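Local coordinates for dehydroascorbate reductase (PDB 5XFT), which probably catalyses the reduction of dehydroascorbate to ascorbate, with two molecules of glutathione supplying the electrons as they form glutathione disulfide, at residues V62-E65 and P70-P73; L29-E32 and P37-M40; P105-I110 and Y163-A168; L169-G174 and A206-W211. One frame throughout, in Å; residues are numbered along the deposited sequence.

Contacts 1 and 2 belong to the thioredoxin-like N-terminal domain and reach one sheet. Contact 1 is the edge hairpin, joined by backbone bonds and covered by a lysine-tyrosine pair, and contact 2 lays a helix against a strand and ends in a tyrosine-glutamate bond. They meet where I63 CD1 lies 3.7 Å from Y31 OH. Contacts 3 and 4, in the helical domain across the chain's centre, share helix 153-173 and are joined by a probable hydrogen bond between H164 ND1 and W211 NE1. Contact 3 is fully buried and made mostly of apolar groups round a phenylalanine, whereas contacts 1, 2 and 4 are partly buried, contact 4 running from buried W211 to exposed H171.

Contact 1: residues V62-E65 and P70-P73; sequences VIKE and PYMP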
loop_
_atom_site.group_PDB
_atom_site.type_symbol
_atom_site.label_atom_id
_atom_site.label_comp_id
_atom_site.label_asym_id
_atom_site.label_seq_id
_atom_site.Cartn_x
_atom_site.Cartn_y
_atom_site.Cartn_z
ATOM N N VAL A 62 9.204 9.208 2.314
ATOM C CA VAL A 62 9.430 10.516 2.909
ATOM C C VAL A 62 8.842 11.530 1.942
ATOM O O VAL A 62 8.886 11.319 0.730
ATOM C CB VAL A 62 10.934 10.781 3.170
ATOM C CG1 VAL A 62 11.146 12.134 3.819
ATOM C CG2 VAL A 62 11.540 9.688 4.053
ATOM N N ILE A 63 8.237 12.599 2.462
ATOM C CA ILE A 63 7.799 13.680 1.591
ATOM C C ILE A 63 8.546 14.953 1.959
ATOM O O ILE A 63 9.150 15.074 3.026
ATOM C CB ILE A 63 6.278 13.933 1.619
ATOM C CG1 ILE A 63 5.852 14.595 2.928
ATOM C CG2 ILE A 63 5.483 12.667 1.312
ATOM C CD1 ILE A 63 4.686 15.533 2.730
ATOM N N LYS A 64 8.494 15.908 1.037
ATOM C CA LYS A 64 9.177 17.189 1.192
ATOM C C LYS A 64 8.379 18.189 0.361
ATOM O O LYS A 64 8.478 18.195 -0.870
ATOM C CB LYS A 64 10.628 17.096 0.739
ATOM C CG LYS A 64 11.462 18.339 0.980
ATOM C CD LYS A 64 11.753 18.520 2.449
ATOM C CE LYS A 64 13.061 19.263 2.664
ATOM N NZ LYS A 64 13.019 20.637 2.117
ATOM N N GLU A 65 7.581 19.010 1.035
ATOM C CA GLU A 65 6.640 19.873 0.334
ATOM C C GLU A 65 7.292 21.099 -0.285
ATOM O O GLU A 65 6.618 21.840 -1.006
ATOM C CB GLU A 65 5.523 20.303 1.283
ATOM C CG GLU A 65 4.891 19.137 2.017
ATOM C CD GLU A 65 3.594 19.509 2.695
ATOM O OE1 GLU A 65 2.535 19.425 2.039
ATOM O OE2 GLU A 65 3.635 19.895 3.881
ATOM N N PRO A 70 10.319 20.746 6.230
ATOM C CA PRO A 70 11.201 19.663 6.656
ATOM C C PRO A 70 10.835 18.370 5.944
ATOM O O PRO A 70 9.754 18.229 5.369
ATOM C CB PRO A 70 10.911 19.557 8.159
ATOM C CG PRO A 70 9.449 19.870 8.242
ATOM C CD PRO A 70 9.182 20.915 7.161
ATOM N N TYR A 71 11.757 17.418 6.001
ATOM C CA TYR A 71 11.432 16.059 5.589
ATOM C C TYR A 71 10.449 15.449 6.582
ATOM O O TYR A 71 10.598 15.607 7.798
ATOM C CB TYR A 71 12.696 15.206 5.508
ATOM C CG TYR A 71 13.651 15.596 4.409
ATOM C CD1 TYR A 71 13.357 15.332 3.076
ATOM C CD2 TYR A 71 14.867 16.205 4.703
ATOM C CE1 TYR A 71 14.243 15.677 2.059
ATOM C CE2 TYR A 71 15.760 16.550 3.695
ATOM C CZ TYR A 71 15.441 16.285 2.375
ATOM O OH TYR A 71 16.324 16.635 1.374
ATOM N N MET A 72 9.447 14.748 6.068
ATOM C CA MET A 72 8.414 14.136 6.904
ATOM C C MET A 72 8.264 12.657 6.586
ATOM O O MET A 72 7.730 12.310 5.516
ATOM C CB MET A 72 7.079 14.844 6.706
ATOM C CG MET A 72 5.946 14.221 7.488
ATOM S SD MET A 72 4.501 15.275 7.460
ATOM C CE MET A 72 3.793 14.861 5.888
ATOM N N PRO A 73 8.708 11.754 7.467
ATOM C CA PRO A 73 8.581 10.319 7.185
ATOM C C PRO A 73 7.313 9.724 7.768
ATOM O O PRO A 73 6.478 10.460 8.302
ATOM C CB PRO A 73 9.830 9.731 7.851
ATOM C CG PRO A 73 10.109 10.650 8.989
ATOM C CD PRO A 73 9.572 12.018 8.630
HETATM O O HOH W 1 7.490 18.323 3.947
#
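K64 crosses one face of the Y71 ring obliquely, its methylenes touching it in turn. Its CB, the first atom to meet the ring, is 4.0 Å from Y71 CD1, and CG, set anti to the backbone N (chi1 -175°), continues past CE1. A bend at chi2 then lays CD between two neighbours, 3.6 Å from both P70 O and Y71 CD1. CE sits over the middle of the ring in a CH-pi contact, 3.7 Å from the centroid of Y71. The ammonium NZ is too far above the ring for more than a weak cation-pi attraction; its hydrogen bonds go to the carbonyls of G66 and A69. Lysine suits this place because its methylenes cover an aromatic face while its charged tip closes the loop. Y71 also stacks on W51, and replacing it by an alanine is likely to leave the lysine methylenes without the face they cover and W51 without its stacking partner. Next in the hairpin, I63 and M72 form an antiparallel hydrogen-bonded pair, with I63 N to M72 O and M72 N to I63 O both 3.1 Å. Their apolar side chains lie side by side, I63 CD1 3.3 Å from M72 CE. A water bridges E65 N and P70 O. In this edge hairpin, strand 62-64 also bonds to strand 5-12; helix 50-56 packs on V62 and Y71, and helix 75-85 on I63 and M72.

Contact 2: residues L29-E32 and P37-M40; sequences LAYE and PYKM
The rings of Y31 and Y38 meet obliquely, their planes 72° apart and their centroids 5.9 Å from each other, so they form neither a stack nor an edge-to-face pair. Near the plane of the Y38 ring, at its edge, lies OE2 of E32, and CG of M40 also lies in that plane at the rim. The closest carbon contact is Y31 CB to Y38 CD1 at 3.7 Å. The carbonyl O of P37 comes to the edge of the Y31 ring, 4.3 Å from CD2. Y38 has its CG between the backbone N and the carbonyl carbon (chi1 61°), which turns the ring toward the helix, and E32 bends at chi2 to bring its carboxylate to the phenol. Y38 OH donates to E32 OE2 at 2.6 Å, and the carboxylate oxygen accepts through its anti lone pair, with the carboxylate plane almost at right angles to the ring (88°). A phenylalanine in place of Y38 would probably keep the ring packing but leave the E32 carboxylate without this donor. The contact ties the end of helix 22-33 to strand 38-43 in the beta-alpha-beta crossover of the thioredoxin fold. Tyrosine serves both needs, apolar against Y31 and polar at its tip. Near the helix's C-terminal end, with E196 and H199 both touching the E32 side chain, the phenol's bond probably helps to stabilise the carboxylate's charge.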
loop_
_atom_site.group_PDB
_atom_site.type_symbol
_atom_site.label_atom_id
_atom_site.label_comp_id
_atom_site.label_asym_id
_atom_site.label_seq_id
_atom_site.Cartn_x
_atom_site.Cartn_y
_atom_site.Cartn_z
ATOM N N LEU A 29 -0.960 6.401 -3.528
ATOM C CA LEU A 29 -2.396 6.285 -3.763
ATOM C C LEU A 29 -3.157 7.417 -3.087
ATOM O O LEU A 29 -4.141 7.921 -3.633
ATOM C CB LEU A 29 -2.913 4.928 -3.284
ATOM C CG LEU A 29 -2.527 3.697 -4.107
ATOM C CD1 LEU A 29 -2.976 2.431 -3.449
ATOM C CD2 LEU A 29 -3.114 3.795 -5.492
ATOM N N ALA A 30 -2.709 7.840 -1.902
ATOM C CA ALA A 30 -3.353 8.975 -1.244
ATOM C C ALA A 30 -3.249 10.242 -2.088
ATOM O O ALA A 30 -4.231 10.975 -2.241
ATOM C CB ALA A 30 -2.740 9.198 0.135
ATOM N N TYR A 31 -2.067 10.517 -2.647
ATOM C CA TYR A 31 -1.909 11.706 -3.484
ATOM C C TYR A 31 -2.736 11.609 -4.763
ATOM O O TYR A 31 -3.325 12.603 -5.205
ATOM C CB TYR A 31 -0.432 11.922 -3.812
ATOM C CG TYR A 31 0.284 12.754 -2.782
ATOM C CD1 TYR A 31 0.657 12.211 -1.559
ATOM C CD2 TYR A 31 0.576 14.087 -3.025
ATOM C CE1 TYR A 31 1.298 12.974 -0.604
ATOM C CE2 TYR A 31 1.219 14.860 -2.080
ATOM C CZ TYR A 31 1.578 14.302 -0.871
ATOM O OH TYR A 31 2.221 15.077 0.071
ATOM N N GLU A 32 -2.784 10.426 -5.377
ATOM C CA GLU A 32 -3.586 10.252 -6.583
ATOM C C GLU A 32 -5.071 10.435 -6.293
ATOM O O GLU A 32 -5.806 11.007 -7.111
ATOM C CB GLU A 32 -3.326 8.870 -7.178
ATOM C CG GLU A 32 -1.943 8.709 -7.777
ATOM C CD GLU A 32 -1.827 9.368 -9.136
ATOM O OE1 GLU A 32 -2.875 9.558 -9.791
ATOM O OE2 GLU A 32 -0.692 9.704 -9.544
ATOM N N PRO A 37 -0.732 17.104 -7.224
ATOM C CA PRO A 37 0.483 16.832 -7.994
ATOM C C PRO A 37 1.655 16.515 -7.077
ATOM O O PRO A 37 1.744 16.989 -5.942
ATOM C CB PRO A 37 0.713 18.135 -8.768
ATOM C CG PRO A 37 0.111 19.190 -7.889
ATOM C CD PRO A 37 -1.065 18.541 -7.188
ATOM N N TYR A 38 2.563 15.695 -7.589
ATOM C CA TYR A 38 3.738 15.296 -6.834
ATOM C C TYR A 38 4.817 14.881 -7.820
ATOM O O TYR A 38 4.553 14.642 -9.001
ATOM C CB TYR A 38 3.415 14.154 -5.869
ATOM C CG TYR A 38 2.934 12.908 -6.579
ATOM C CD1 TYR A 38 1.585 12.716 -6.853
ATOM C CD2 TYR A 38 3.832 11.932 -6.987
ATOM C CE1 TYR A 38 1.151 11.585 -7.512
ATOM C CE2 TYR A 38 3.405 10.797 -7.641
ATOM C CZ TYR A 38 2.066 10.629 -7.900
ATOM O OH TYR A 38 1.651 9.499 -8.556
ATOM N N LYS A 39 6.041 14.780 -7.310
ATOM C CA LYS A 39 7.159 14.277 -8.087
ATOM C C LYS A 39 7.839 13.168 -7.297
ATOM O O LYS A 39 8.185 13.363 -6.131
ATOM C CB LYS A 39 8.149 15.397 -8.409
ATOM C CG LYS A 39 8.957 15.134 -9.657
ATOM C CD LYS A 39 10.440 15.180 -9.370
ATOM C CE LYS A 39 11.219 14.439 -10.439
ATOM N NZ LYS A 39 12.501 13.920 -9.897
ATOM N N MET A 40 8.020 12.009 -7.924
ATOM C CA MET A 40 8.685 10.884 -7.282
ATOM C C MET A 40 10.194 10.997 -7.407
ATOM O O MET A 40 10.721 11.278 -8.486
ATOM C CB MET A 40 8.214 9.549 -7.861
ATOM C CG MET A 40 6.825 9.129 -7.405
ATOM S SD MET A 40 6.055 7.905 -8.476
ATOM C CE MET A 40 7.019 6.512 -8.033
#

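Contact 3: residues P105-I110 and Y163-A168; sequences PNFRAI and YHAVVA
F107 lays one face of its ring over the backbone of A165, whose CA sits 3.6 Å from the ring centroid and only 11° off the normal, a CH-pi contact. An alanine fits here because its small methyl lets the ring come down on the helix itself; A165 CB adds a touch on F107 CG at 4.0 Å. One turn on, A168 repeats the choice of residue but meets the ring differently, its CB lying in the ring plane at the edge, 3.7 Å from F107 CZ. A third approach comes from H164, whose CB is 3.8 Å from F107 CE2, while its carbonyl O stands obliquely by the ring, 3.3 Å from F107 CZ. That oxygen already accepts the helical bond from A168 N. The first torsion of F107, 147°, falls well short of fully anti and swings the ring across to this partner helix. Helices 103-112 and 153-173 run in the same general direction, axes crossing at 26° and 10.1 Å apart, in the all-helical C-terminal domain of the glutathione transferase fold. W211 meets the F107 ring edge-to-face, and its indole NE1 is hydrogen-bonded to H164 ND1. No hydrogen bond passes between the two segments. Their buried contact therefore depends on close apolar fit and on A165 CA over the aromatic face, and its one polar side chain, H164, finds its partners beyond them.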
loop_
_atom_site.group_PDB
_atom_site.type_symbol
_atom_site.label_atom_id
_atom_site.label_comp_id
_atom_site.label_asym_id
_atom_site.label_seq_id
_atom_site.Cartn_x
_atom_site.Cartn_y
_atom_site.Cartn_z
ATOM N N PRO A 105 0.950 -8.517 8.451
ATOM C CA PRO A 105 1.795 -9.347 9.329
ATOM C C PRO A 105 1.572 -10.841 9.175
ATOM O O PRO A 105 2.545 -11.605 9.205
ATOM C CB PRO A 105 1.414 -8.862 10.735
ATOM C CG PRO A 105 0.961 -7.463 10.534
ATOM C CD PRO A 105 0.244 -7.472 9.214
ATOM N N ASN A 106 0.320 -11.290 9.041
ATOM C CA ASN A 106 0.056 -12.717 8.874
ATOM C C ASN A 106 0.609 -13.210 7.548
ATOM O O ASN A 106 1.226 -14.276 7.475
ATOM C CB ASN A 106 -1.450 -12.996 8.945
ATOM C CG ASN A 106 -2.036 -12.731 10.319
ATOM O OD1 ASN A 106 -1.357 -12.861 11.335
ATOM N ND2 ASN A 106 -3.305 -12.349 10.351
ATOM N N PHE A 107 0.371 -12.442 6.482
ATOM C CA PHE A 107 0.872 -12.800 5.160
ATOM C C PHE A 107 2.395 -12.863 5.141
ATOM O O PHE A 107 2.986 -13.750 4.504
ATOM C CB PHE A 107 0.320 -11.797 4.145
ATOM C CG PHE A 107 1.238 -11.503 3.017
ATOM C CD1 PHE A 107 1.557 -12.488 2.094
ATOM C CD2 PHE A 107 1.751 -10.228 2.855
ATOM C CE1 PHE A 107 2.392 -12.217 1.050
ATOM C CE2 PHE A 107 2.582 -9.941 1.811
ATOM C CZ PHE A 107 2.907 -10.936 0.902
ATOM N N ARG A 108 3.044 -11.949 5.851
ATOM C CA ARG A 108 4.492 -12.000 5.957
ATOM C C ARG A 108 4.943 -13.202 6.776
ATOM O O ARG A 108 5.874 -13.906 6.377
ATOM C CB ARG A 108 5.022 -10.702 6.564
ATOM C CG ARG A 108 6.513 -10.738 6.838
ATOM C CD ARG A 108 6.973 -9.475 7.511
ATOM N NE ARG A 108 6.310 -9.289 8.793
ATOM C CZ ARG A 108 6.397 -8.185 9.524
ATOM N NH1 ARG A 108 7.114 -7.154 9.095
ATOM N NH2 ARG A 108 5.753 -8.113 10.678
ATOM N N ALA A 109 4.297 -13.458 7.917
ATOM C CA ALA A 109 4.674 -14.612 8.724
ATOM C C ALA A 109 4.497 -15.907 7.946
ATOM O O ALA A 109 5.184 -16.898 8.218
ATOM C CB ALA A 109 3.853 -14.646 10.014
ATOM N N ILE A 110 3.575 -15.915 6.985
ATOM C CA ILE A 110 3.428 -17.060 6.099
ATOM C C ILE A 110 4.616 -17.147 5.152
ATOM O O ILE A 110 5.195 -18.223 4.957
ATOM C CB ILE A 110 2.097 -16.968 5.332
ATOM C CG1 ILE A 110 0.917 -17.174 6.285
ATOM C CG2 ILE A 110 2.071 -17.963 4.166
ATOM C CD1 ILE A 110 -0.403 -16.829 5.673
ATOM N N TYR A 163 -2.547 -6.506 -2.487
ATOM C CA TYR A 163 -1.816 -6.741 -3.729
ATOM C C TYR A 163 -0.612 -7.644 -3.486
ATOM O O TYR A 163 -0.448 -8.690 -4.136
ATOM C CB TYR A 163 -1.377 -5.391 -4.300
ATOM C CG TYR A 163 -0.907 -5.389 -5.739
ATOM C CD1 TYR A 163 -1.257 -6.403 -6.620
ATOM C CD2 TYR A 163 -0.096 -4.365 -6.208
ATOM C CE1 TYR A 163 -0.822 -6.383 -7.928
ATOM C CE2 TYR A 163 0.340 -4.337 -7.507
ATOM C CZ TYR A 163 -0.019 -5.346 -8.367
ATOM O OH TYR A 163 0.428 -5.308 -9.666
ATOM N N HIS A 164 0.234 -7.251 -2.528
ATOM C CA HIS A 164 1.375 -8.077 -2.152
ATOM C C HIS A 164 0.935 -9.469 -1.721
ATOM O O HIS A 164 1.585 -10.464 -2.062
ATOM C CB HIS A 164 2.162 -7.403 -1.031
ATOM C CG HIS A 164 3.082 -6.325 -1.504
ATOM N ND1 HIS A 164 4.451 -6.402 -1.358
ATOM C CD2 HIS A 164 2.834 -5.146 -2.121
ATOM C CE1 HIS A 164 5.007 -5.316 -1.863
ATOM N NE2 HIS A 164 4.048 -4.538 -2.333
ATOM N N ALA A 165 -0.170 -9.560 -0.979
ATOM C CA ALA A 165 -0.604 -10.851 -0.451
ATOM C C ALA A 165 -0.958 -11.813 -1.579
ATOM O O ALA A 165 -0.429 -12.929 -1.647
ATOM C CB ALA A 165 -1.786 -10.667 0.502
ATOM N N VAL A 166 -1.840 -11.395 -2.490
ATOM C CA VAL A 166 -2.272 -12.320 -3.532
ATOM C C VAL A 166 -1.118 -12.643 -4.479
ATOM O O VAL A 166 -0.881 -13.815 -4.805
ATOM C CB VAL A 166 -3.516 -11.785 -4.277
ATOM C CG1 VAL A 166 -4.660 -11.552 -3.301
ATOM C CG2 VAL A 166 -3.218 -10.508 -5.043
ATOM N N VAL A 167 -0.346 -11.629 -4.888
ATOM C CA VAL A 167 0.724 -11.868 -5.857
ATOM C C VAL A 167 1.801 -12.762 -5.254
ATOM O O VAL A 167 2.135 -13.827 -5.795
ATOM C CB VAL A 167 1.314 -10.536 -6.349
ATOM C CG1 VAL A 167 2.584 -10.785 -7.146
ATOM C CG2 VAL A 167 0.292 -9.787 -7.192
ATOM N N ALA A 168 2.350 -12.343 -4.115
ATOM C CA ALA A 168 3.468 -13.062 -3.519
ATOM C C ALA A 168 3.056 -14.454 -3.068
ATOM O O ALA A 168 3.805 -15.420 -3.259
ATOM C CB ALA A 168 4.036 -12.265 -2.347
#

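Contact 4: residues L169-G174 and A206-W211; sequences LKHFKG and AIIAGW
H171 and F172, near the end of helix 153-173, pack on I208 and W211 of helix 204-212, a helix-helix contact of the all-helical C-terminal domain seen in glutathione transferases. The two short axes cross at -50° with a closest approach of 10.5 Å. The first kind of interaction is a CH-pi contact: I208 CG2 lies over one face of the imidazole, 3.6 Å from the centroid of the H171 ring and somewhat toward its rim. With CG anti to its backbone N (chi1 175°), H171 sends its ring out across the isoleucine. Histidine suits this exposed place, resting one flat face on I208 while carrying polar nitrogens. The branching of isoleucine suits the place, since its other arm also works: I208 CD1 reaches back to H171 CB at 3.5 Å. Simple apolar packing makes the second group. F172 and I208 slide past each other in opposite directions, whereas F172 and W211 cross at about a right angle, with F172 CE2 3.7 Å from W211 CB. Only the root of the tryptophan touches this segment; its indole leads off toward helix 103-112, where the side chain packs on L111. Contact between neighbours along the chain forms a third group: H171 ND1 stands 3.5 Å above the plane of the F172 ring, over its centre, and the two rings probably help to position one another. Finally, the ring of F172 turns its edge to the I208 carbonyl, with I208 O close to the ring plane and 3.8 Å from F172 CZ.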
loop_
_atom_site.group_PDB
_atom_site.type_symbol
_atom_site.label_atom_id
_atom_site.label_comp_id
_atom_site.label_asym_id
_atom_site.label_seq_id
_atom_site.Cartn_x
_atom_site.Cartn_y
_atom_site.Cartn_z
ATOM N N LEU A 169 1.874 -14.582 -2.463
ATOM C CA LEU A 169 1.452 -15.899 -1.994
ATOM C C LEU A 169 1.212 -16.844 -3.162
ATOM O O LEU A 169 1.591 -18.019 -3.101
ATOM C CB LEU A 169 0.202 -15.785 -1.128
ATOM C CG LEU A 169 0.386 -15.271 0.301
ATOM C CD1 LEU A 169 -0.950 -15.303 1.017
ATOM C CD2 LEU A 169 1.419 -16.075 1.058
ATOM N N LYS A 170 0.602 -16.346 -4.242
ATOM C CA LYS A 170 0.420 -17.188 -5.419
ATOM C C LYS A 170 1.759 -17.618 -6.002
ATOM O O LYS A 170 1.902 -18.750 -6.478
ATOM C CB LYS A 170 -0.416 -16.455 -6.467
ATOM C CG LYS A 170 -0.458 -17.130 -7.832
ATOM C CD LYS A 170 -1.091 -18.511 -7.763
ATOM C CE LYS A 170 -1.327 -19.074 -9.158
ATOM N NZ LYS A 170 -0.069 -19.172 -9.952
ATOM N N HIS A 171 2.762 -16.739 -5.957
ATOM C CA HIS A 171 4.028 -17.078 -6.602
ATOM C C HIS A 171 4.873 -18.028 -5.757
ATOM O O HIS A 171 5.447 -18.993 -6.280
ATOM C CB HIS A 171 4.816 -15.812 -6.915
ATOM C CG HIS A 171 6.173 -16.077 -7.479
ATOM N ND1 HIS A 171 7.296 -16.205 -6.690
ATOM C CD2 HIS A 171 6.587 -16.252 -8.756
ATOM C CE1 HIS A 171 8.346 -16.439 -7.457
ATOM N NE2 HIS A 171 7.943 -16.470 -8.714
ATOM N N PHE A 172 4.974 -17.768 -4.457
ATOM C CA PHE A 172 5.868 -18.526 -3.593
ATOM C C PHE A 172 5.222 -19.747 -2.957
ATOM O O PHE A 172 5.941 -20.656 -2.524
ATOM C CB PHE A 172 6.408 -17.625 -2.481
ATOM C CG PHE A 172 7.361 -16.566 -2.963
ATOM C CD1 PHE A 172 8.642 -16.900 -3.364
ATOM C CD2 PHE A 172 6.978 -15.238 -3.005
ATOM C CE1 PHE A 172 9.520 -15.931 -3.802
ATOM C CE2 PHE A 172 7.852 -14.266 -3.442
ATOM C CZ PHE A 172 9.126 -14.613 -3.840
ATOM N N LYS A 173 3.892 -19.792 -2.875
ATOM C CA LYS A 173 3.212 -20.852 -2.148
ATOM C C LYS A 173 2.084 -21.508 -2.931
ATOM O O LYS A 173 1.481 -22.462 -2.432
ATOM C CB LYS A 173 2.651 -20.314 -0.823
ATOM C CG LYS A 173 3.703 -19.874 0.185
ATOM C CD LYS A 173 4.350 -21.066 0.874
ATOM C CE LYS A 173 4.941 -20.682 2.226
ATOM N NZ LYS A 173 6.338 -20.193 2.116
ATOM N N GLY A 174 1.767 -21.024 -4.128
ATOM C CA GLY A 174 0.638 -21.556 -4.864
ATOM C C GLY A 174 -0.688 -21.230 -4.209
ATOM O O GLY A 174 -1.747 -21.617 -4.711
ATOM N N ALA A 206 7.948 -6.707 -9.639
ATOM C CA ALA A 206 8.514 -5.867 -8.592
ATOM C C ALA A 206 8.212 -6.449 -7.217
ATOM O O ALA A 206 9.089 -6.494 -6.348
ATOM C CB ALA A 206 7.983 -4.437 -8.715
ATOM N N ILE A 207 6.981 -6.934 -7.018
ATOM C CA ILE A 207 6.616 -7.566 -5.751
ATOM C C ILE A 207 7.447 -8.825 -5.522
ATOM O O ILE A 207 8.014 -9.036 -4.439
ATOM C CB ILE A 207 5.109 -7.881 -5.729
ATOM C CG1 ILE A 207 4.295 -6.621 -6.040
ATOM C CG2 ILE A 207 4.711 -8.480 -4.389
ATOM C CD1 ILE A 207 2.788 -6.868 -6.159
ATOM N N ILE A 208 7.522 -9.686 -6.543
ATOM C CA ILE A 208 8.255 -10.943 -6.420
ATOM C C ILE A 208 9.716 -10.673 -6.096
ATOM O O ILE A 208 10.284 -11.271 -5.177
ATOM C CB ILE A 208 8.112 -11.781 -7.707
ATOM C CG1 ILE A 208 6.642 -12.066 -8.027
ATOM C CG2 ILE A 208 8.888 -13.077 -7.585
ATOM C CD1 ILE A 208 5.840 -12.487 -6.834
ATOM N N ALA A 209 10.347 -9.771 -6.846
ATOM C CA ALA A 209 11.745 -9.435 -6.609
ATOM C C ALA A 209 11.938 -8.825 -5.229
ATOM O O ALA A 209 12.933 -9.109 -4.552
ATOM C CB ALA A 209 12.246 -8.479 -7.693
ATOM N N GLY A 210 11.002 -7.975 -4.800
ATOM C CA GLY A 210 11.087 -7.426 -3.461
ATOM C C GLY A 210 11.125 -8.509 -2.402
ATOM O O GLY A 210 11.932 -8.453 -1.473
ATOM N N TRP A 211 10.274 -9.525 -2.546
ATOM C CA TRP A 211 10.191 -10.553 -1.514
ATOM C C TRP A 211 11.280 -11.616 -1.643
ATOM O O TRP A 211 11.706 -12.178 -0.626
ATOM C CB TRP A 211 8.804 -11.186 -1.540
ATOM C CG TRP A 211 7.794 -10.312 -0.886
ATOM C CD1 TRP A 211 6.879 -9.496 -1.495
ATOM C CD2 TRP A 211 7.621 -10.132 0.520
ATOM N NE1 TRP A 211 6.128 -8.834 -0.545
ATOM C CE2 TRP A 211 6.569 -9.206 0.701
ATOM C CE3 TRP A 211 8.249 -10.671 1.649
ATOM C CZ2 TRP A 211 6.134 -8.809 1.963
ATOM C CZ3 TRP A 211 7.812 -10.281 2.902
ATOM C CH2 TRP A 211 6.762 -9.358 3.049
#